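Local coordinates for protein Old Yellow Enzyme (Pichia, PDB 6AGZ) that probably reduces the activated carbon-carbon double bond of enone compounds asymmetrically, as an FMN-binding old yellow enzyme built on a TIM barrel, at residues A[54-59]-A[348-353]; A[311-316]-A[335-340]. All coordinates share one frame; numbering follows the deposited sequence.

Contact 1 of 2, residues A[54-59]-A[348-353]; sequences SQRAEN and SNPDLP
The guanidinium of Arg56 lies with one face on Pro350. Pro350 CA sits over the centre of that face, 3.9 Å above its plane, and Pro350 CB is 3.9 Å from Arg56 NH1. The Arg56 chain runs extended from CG to NE (chi3 179°), which puts NE at its far end, and the guanidinium then lies over Pro350 CA and CB. Gln55 lies beside Pro350, the two side chains pointing the same way. Its OE1 is 3.6 Å from Pro350 CB. A water sits between the two backbones, 2.6 Å from Glu58 O and 3.0 Å from Pro350 O. It is placed to donate to either, though it has more acceptors in reach than protons. Farther along, Pro353 CB packs at 4.1 Å from Asn59 O. The contact joins the C-terminal end of helix 47-57, which follows the first strand of the TIM barrel, to the chain after the eighth strand. There a type I turn from Asn349 to Leu352, closed by a bond from Leu352 N to Asn349 O, leads into helix 352-358. In the second shell, hydrogen bonds from Arg56 NE to Phe346 O and from Arg56 NH1 to Tyr52 O fix the rotation of the guanidinium, and Tyr52 also forms a cation-pi contact with it. Gln55 NE2 is bonded to Ser51 OG. Pro353 reaches Leu29 of the first barrel strand, and Arg56 touches Phe31.

Contact 2 of 2, residues A[311-316]-A[335-340]; sequences GVVLRS and DDRTLI
Arg337 reaches across to Gly311 and passes obliquely against Val313. Its NH1 donates to Gly311 O at 2.8 Å, and the acceptor lies in the guanidinium plane and at its edge. A bend at chi2 (83°) turns the chain, and CD comes within 3.7 Å of Val313 CG1. Asp335 holds Arg337 from its own segment: NE forms a salt bridge to Asp335 OD2, meeting it from above the carboxylate plane. Asp335 OD1 takes two further bonds, from Arg337 N in an Asx turn and from Thr338 OG1 on the syn side.

Side chains of paired residues share a face of the sheet. On one face Leu314 and Leu339 cross at about a right angle, with Leu314 CD1 3.8 Å from Leu339 CB. Val312 CG1 meets Leu339 CD1 obliquely at 3.7 Å. On the other face Arg315 CD lies 3.7 Å from Thr338 CG2, and the Arg315 NE end goes on to a salt bridge with Glu286.

Between these faces the backbones pair in parallel. Val313 N donates to Arg337 O, Leu339 N to Val313 O and Arg315 N to Leu339 O, the last at 2.9 Å and nearly straight (178°). These are the seventh and eighth strands of the TIM barrel, joined through helix 328-334 in a beta-alpha-beta unit. FMN touches Ser316 at the C-terminal end of strand 313-316. At the other end of the strand pair, Arg337 NH1 and NH2 also donate to Trp309 O and Leu306 O. The carbonyls of Gly311, Trp309 and Leu306 would stabilise the arginine cation. The salt bridge and the donors on Asp335 OD1 would favour a charged carboxylate.

Both contacts involve the last part of the barrel, but at different levels. Contact 2, partly buried, belongs to the barrel wall and pairs two neighbouring strands close in sequence. Contact 1, a buried contact, lies outside the wall and brings together helix 47-57 and the chain that leads into helix 352-358, almost 290 residues apart. Contact 2 buries more surface (463 Å² against 270 Å²), although a larger share of the touching residues of contact 1 is buried (four of six against five of nine). Direct backbone bonds and an arginine, held by an aspartate of its own segment, that donates to a carbonyl across the contact mark contact 2. Proline packing and a water carry contact 1. Side chains of both reach strand 29-31.

Contact 1 of 2, residues A[54-59]-A[348-353]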
loop_
_atom_site.group_PDB
_atom_site.type_symbol
_atom_site.label_atom_id
_atom_site.label_comp_id
_atom_site.label_asym_id
_atom_site.label_seq_id
_atom_site.Cartn_x
_atom_site.Cartn_y
_atom_site.Cartn_z
ATOM N N SER A 54 17.361 -33.903 -7.055
ATOM C CA SER A 54 18.265 -34.590 -6.136
ATOM C C SER A 54 19.589 -33.847 -6.011
ATOM O O SER A 54 20.100 -33.652 -4.901
ATOM C CB SER A 54 18.496 -36.026 -6.606
ATOM O OG SER A 54 19.458 -36.680 -5.797
ATOM N N GLN A 55 20.162 -33.427 -7.143
ATOM C CA GLN A 55 21.431 -32.707 -7.102
ATOM C C GLN A 55 21.304 -31.386 -6.355
ATOM O O GLN A 55 22.261 -30.943 -5.711
ATOM C CB GLN A 55 21.945 -32.464 -8.520
ATOM C CG GLN A 55 22.215 -33.732 -9.311
ATOM C CD GLN A 55 22.665 -33.443 -10.727
ATOM O OE1 GLN A 55 23.413 -32.496 -10.971
ATOM N NE2 GLN A 55 22.205 -34.254 -11.672
ATOM N N ARG A 56 20.138 -30.751 -6.422
ATOM C CA ARG A 56 19.912 -29.479 -5.753
ATOM C C ARG A 56 19.480 -29.642 -4.305
ATOM O O ARG A 56 19.520 -28.666 -3.546
ATOM C CB ARG A 56 18.880 -28.664 -6.535
ATOM C CG ARG A 56 19.453 -28.156 -7.842
ATOM C CD ARG A 56 18.410 -27.867 -8.900
ATOM N NE ARG A 56 19.055 -27.365 -10.111
ATOM C CZ ARG A 56 19.668 -28.136 -11.004
ATOM N NH1 ARG A 56 19.715 -29.451 -10.828
ATOM N NH2 ARG A 56 20.236 -27.596 -12.074
ATOM N N ALA A 57 19.073 -30.844 -3.903
ATOM C CA ALA A 57 18.843 -31.138 -2.499
ATOM C C ALA A 57 20.098 -31.635 -1.796
ATOM O O ALA A 57 20.142 -31.638 -0.560
ATOM C CB ALA A 57 17.718 -32.169 -2.357
ATOM N N GLU A 58 21.118 -32.036 -2.552
ATOM C CA GLU A 58 22.370 -32.492 -1.967
ATOM C C GLU A 58 23.178 -31.311 -1.441
ATOM O O GLU A 58 23.296 -30.276 -2.102
ATOM C CB GLU A 58 23.184 -33.262 -3.009
ATOM C CG GLU A 58 24.489 -33.851 -2.499
ATOM C CD GLU A 58 25.353 -34.396 -3.622
ATOM O OE1 GLU A 58 25.365 -33.784 -4.711
ATOM O OE2 GLU A 58 26.012 -35.438 -3.420
ATOM N N ASN A 59 23.731 -31.476 -0.237
ATOM C CA ASN A 59 24.586 -30.467 0.396
ATOM C C ASN A 59 23.874 -29.121 0.520
ATOM O O ASN A 59 24.491 -28.062 0.389
ATOM C CB ASN A 59 25.906 -30.304 -0.362
ATOM C CG ASN A 59 26.716 -31.584 -0.415
ATOM O OD1 ASN A 59 26.750 -32.353 0.546
ATOM N ND2 ASN A 59 27.376 -31.819 -1.543
ATOM N N SER A 348 21.493 -23.659 -13.796
ATOM C CA SER A 348 22.804 -23.963 -14.352
ATOM C C SER A 348 23.840 -24.284 -13.284
ATOM O O SER A 348 24.985 -24.604 -13.625
ATOM C CB SER A 348 23.294 -22.794 -15.211
ATOM O OG SER A 348 23.410 -21.607 -14.445
ATOM N N ASN A 349 23.472 -24.205 -12.007
ATOM C CA ASN A 349 24.375 -24.495 -10.896
ATOM C C ASN A 349 23.670 -25.441 -9.937
ATOM O O ASN A 349 22.994 -24.996 -8.997
ATOM C CB ASN A 349 24.811 -23.215 -10.184
ATOM C CG ASN A 349 25.562 -22.266 -11.097
ATOM O OD1 ASN A 349 24.964 -21.485 -11.840
ATOM N ND2 ASN A 349 26.886 -22.332 -11.042
ATOM N N PRO A 350 23.792 -26.756 -10.145
ATOM C CA PRO A 350 23.166 -27.703 -9.213
ATOM C C PRO A 350 23.742 -27.634 -7.812
ATOM O O PRO A 350 23.045 -27.987 -6.852
ATOM C CB PRO A 350 23.428 -29.069 -9.866
ATOM C CG PRO A 350 24.627 -28.859 -10.720
ATOM C CD PRO A 350 24.514 -27.442 -11.230
ATOM N N ASP A 351 24.990 -27.189 -7.661
ATOM C CA ASP A 351 25.613 -27.001 -6.357
ATOM C C ASP A 351 25.670 -25.529 -5.955
ATOM O O ASP A 351 26.627 -25.099 -5.303
ATOM C CB ASP A 351 27.013 -27.617 -6.353
ATOM C CG ASP A 351 27.900 -27.054 -7.445
ATOM O OD1 ASP A 351 27.359 -26.442 -8.390
ATOM O OD2 ASP A 351 29.134 -27.224 -7.360
ATOM N N LEU A 352 24.660 -24.751 -6.336
ATOM C CA LEU A 352 24.628 -23.327 -6.012
ATOM C C LEU A 352 24.756 -23.020 -4.523
ATOM O O LEU A 352 25.438 -22.035 -4.187
ATOM C CB LEU A 352 23.341 -22.701 -6.575
ATOM C CG LEU A 352 23.184 -21.189 -6.380
ATOM C CD1 LEU A 352 24.194 -20.443 -7.238
ATOM C CD2 LEU A 352 21.767 -20.728 -6.693
ATOM N N PRO A 353 24.144 -23.773 -3.594
ATOM C CA PRO A 353 24.342 -23.450 -2.169
ATOM C C PRO A 353 25.800 -23.427 -1.741
ATOM O O PRO A 353 26.210 -22.513 -1.016
ATOM C CB PRO A 353 23.556 -24.555 -1.455
ATOM C CG PRO A 353 22.481 -24.912 -2.409
ATOM C CD PRO A 353 23.097 -24.799 -3.773
HETATM O O HOH W 1 23.398 -28.359 -3.870
#

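Contact 2 of 2, residues A[311-316]-A[335-340]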
loop_
_atom_site.group_PDB
_atom_site.type_symbol
_atom_site.label_atom_id
_atom_site.label_comp_id
_atom_site.label_asym_id
_atom_site.label_seq_id
_atom_site.Cartn_x
_atom_site.Cartn_y
_atom_site.Cartn_z
ATOM N N GLY A 311 5.224 -12.377 8.659
ATOM C CA GLY A 311 5.791 -13.706 8.705
ATOM C C GLY A 311 6.967 -13.872 7.766
ATOM O O GLY A 311 7.559 -12.903 7.286
ATOM N N VAL A 312 7.311 -15.136 7.510
ATOM C CA VAL A 312 8.395 -15.442 6.587
ATOM C C VAL A 312 8.029 -14.941 5.200
ATOM O O VAL A 312 6.917 -15.172 4.708
ATOM C CB VAL A 312 8.684 -16.951 6.582
ATOM C CG1 VAL A 312 9.740 -17.290 5.539
ATOM C CG2 VAL A 312 9.122 -17.414 7.963
ATOM N N VAL A 313 8.963 -14.239 4.562
ATOM C CA VAL A 313 8.768 -13.711 3.218
ATOM C C VAL A 313 9.919 -14.186 2.343
ATOM O O VAL A 313 11.088 -14.051 2.719
ATOM C CB VAL A 313 8.662 -12.172 3.211
ATOM C CG1 VAL A 313 9.857 -11.533 3.913
ATOM C CG2 VAL A 313 8.531 -11.655 1.786
ATOM N N LEU A 314 9.587 -14.762 1.193
ATOM C CA LEU A 314 10.575 -15.196 0.214
ATOM C C LEU A 314 10.663 -14.141 -0.880
ATOM O O LEU A 314 9.676 -13.881 -1.566
ATOM C CB LEU A 314 10.196 -16.553 -0.378
ATOM C CG LEU A 314 10.904 -16.950 -1.675
ATOM C CD1 LEU A 314 12.408 -17.057 -1.465
ATOM C CD2 LEU A 314 10.339 -18.253 -2.220
ATOM N N ARG A 315 11.833 -13.536 -1.038
ATOM C CA ARG A 315 12.045 -12.494 -2.035
ATOM C C ARG A 315 12.889 -13.055 -3.171
ATOM O O ARG A 315 13.969 -13.604 -2.928
ATOM C CB ARG A 315 12.728 -11.276 -1.409
ATOM C CG ARG A 315 12.084 -10.830 -0.105
ATOM C CD ARG A 315 12.747 -9.584 0.457
ATOM N NE ARG A 315 12.532 -8.417 -0.392
ATOM C CZ ARG A 315 12.804 -7.169 -0.026
ATOM N NH1 ARG A 315 13.297 -6.923 1.180
ATOM N NH2 ARG A 315 12.580 -6.166 -0.863
ATOM N N SER A 316 12.398 -12.926 -4.404
ATOM C CA SER A 316 13.107 -13.482 -5.550
ATOM C C SER A 316 13.245 -12.453 -6.665
ATOM O O SER A 316 12.395 -11.573 -6.834
ATOM C CB SER A 316 12.401 -14.733 -6.091
ATOM O OG SER A 316 12.367 -15.760 -5.116
ATOM N N ASP A 335 16.274 -8.322 8.341
ATOM C CA ASP A 335 15.526 -8.866 9.465
ATOM C C ASP A 335 15.847 -10.352 9.583
ATOM O O ASP A 335 16.788 -10.855 8.959
ATOM C CB ASP A 335 14.022 -8.594 9.314
ATOM C CG ASP A 335 13.449 -9.117 8.004
ATOM O OD1 ASP A 335 13.842 -10.214 7.553
ATOM O OD2 ASP A 335 12.585 -8.424 7.426
ATOM N N ASP A 336 15.059 -11.058 10.394
ATOM C CA ASP A 336 15.280 -12.469 10.680
ATOM C C ASP A 336 14.198 -13.362 10.078
ATOM O O ASP A 336 14.016 -14.496 10.530
ATOM C CB ASP A 336 15.366 -12.682 12.192
ATOM C CG ASP A 336 16.192 -13.895 12.566
ATOM O OD1 ASP A 336 17.206 -14.159 11.886
ATOM O OD2 ASP A 336 15.827 -14.584 13.542
ATOM N N ARG A 337 13.478 -12.877 9.060
ATOM C CA ARG A 337 12.372 -13.632 8.480
ATOM C C ARG A 337 12.399 -13.631 6.953
ATOM O O ARG A 337 11.371 -13.901 6.325
ATOM C CB ARG A 337 11.027 -13.094 8.985
ATOM C CG ARG A 337 10.842 -11.574 8.890
ATOM C CD ARG A 337 10.379 -11.129 7.505
ATOM N NE ARG A 337 10.007 -9.718 7.456
ATOM C CZ ARG A 337 8.763 -9.279 7.288
ATOM N NH1 ARG A 337 7.766 -10.141 7.146
ATOM N NH2 ARG A 337 8.515 -7.977 7.255
ATOM N N THR A 338 13.545 -13.351 6.340
ATOM C CA THR A 338 13.632 -13.165 4.898
ATOM C C THR A 338 14.392 -14.314 4.252
ATOM O O THR A 338 15.531 -14.607 4.632
ATOM C CB THR A 338 14.309 -11.835 4.558
ATOM O OG1 THR A 338 13.536 -10.754 5.093
ATOM C CG2 THR A 338 14.425 -11.670 3.050
ATOM N N LEU A 339 13.756 -14.957 3.277
ATOM C CA LEU A 339 14.387 -15.941 2.411
ATOM C C LEU A 339 14.737 -15.291 1.078
ATOM O O LEU A 339 14.059 -14.368 0.622
ATOM C CB LEU A 339 13.464 -17.139 2.177
ATOM C CG LEU A 339 12.871 -17.835 3.405
ATOM C CD1 LEU A 339 11.901 -18.927 2.980
ATOM C CD2 LEU A 339 13.968 -18.408 4.285
ATOM N N ILE A 340 15.803 -15.783 0.452
ATOM C CA ILE A 340 16.278 -15.258 -0.824
ATOM C C ILE A 340 16.179 -16.369 -1.860
ATOM O O ILE A 340 16.790 -17.433 -1.698
ATOM C CB ILE A 340 17.715 -14.725 -0.727
ATOM C CG1 ILE A 340 17.782 -13.553 0.255
ATOM C CG2 ILE A 340 18.215 -14.298 -2.098
ATOM C CD1 ILE A 340 17.054 -12.313 -0.220
#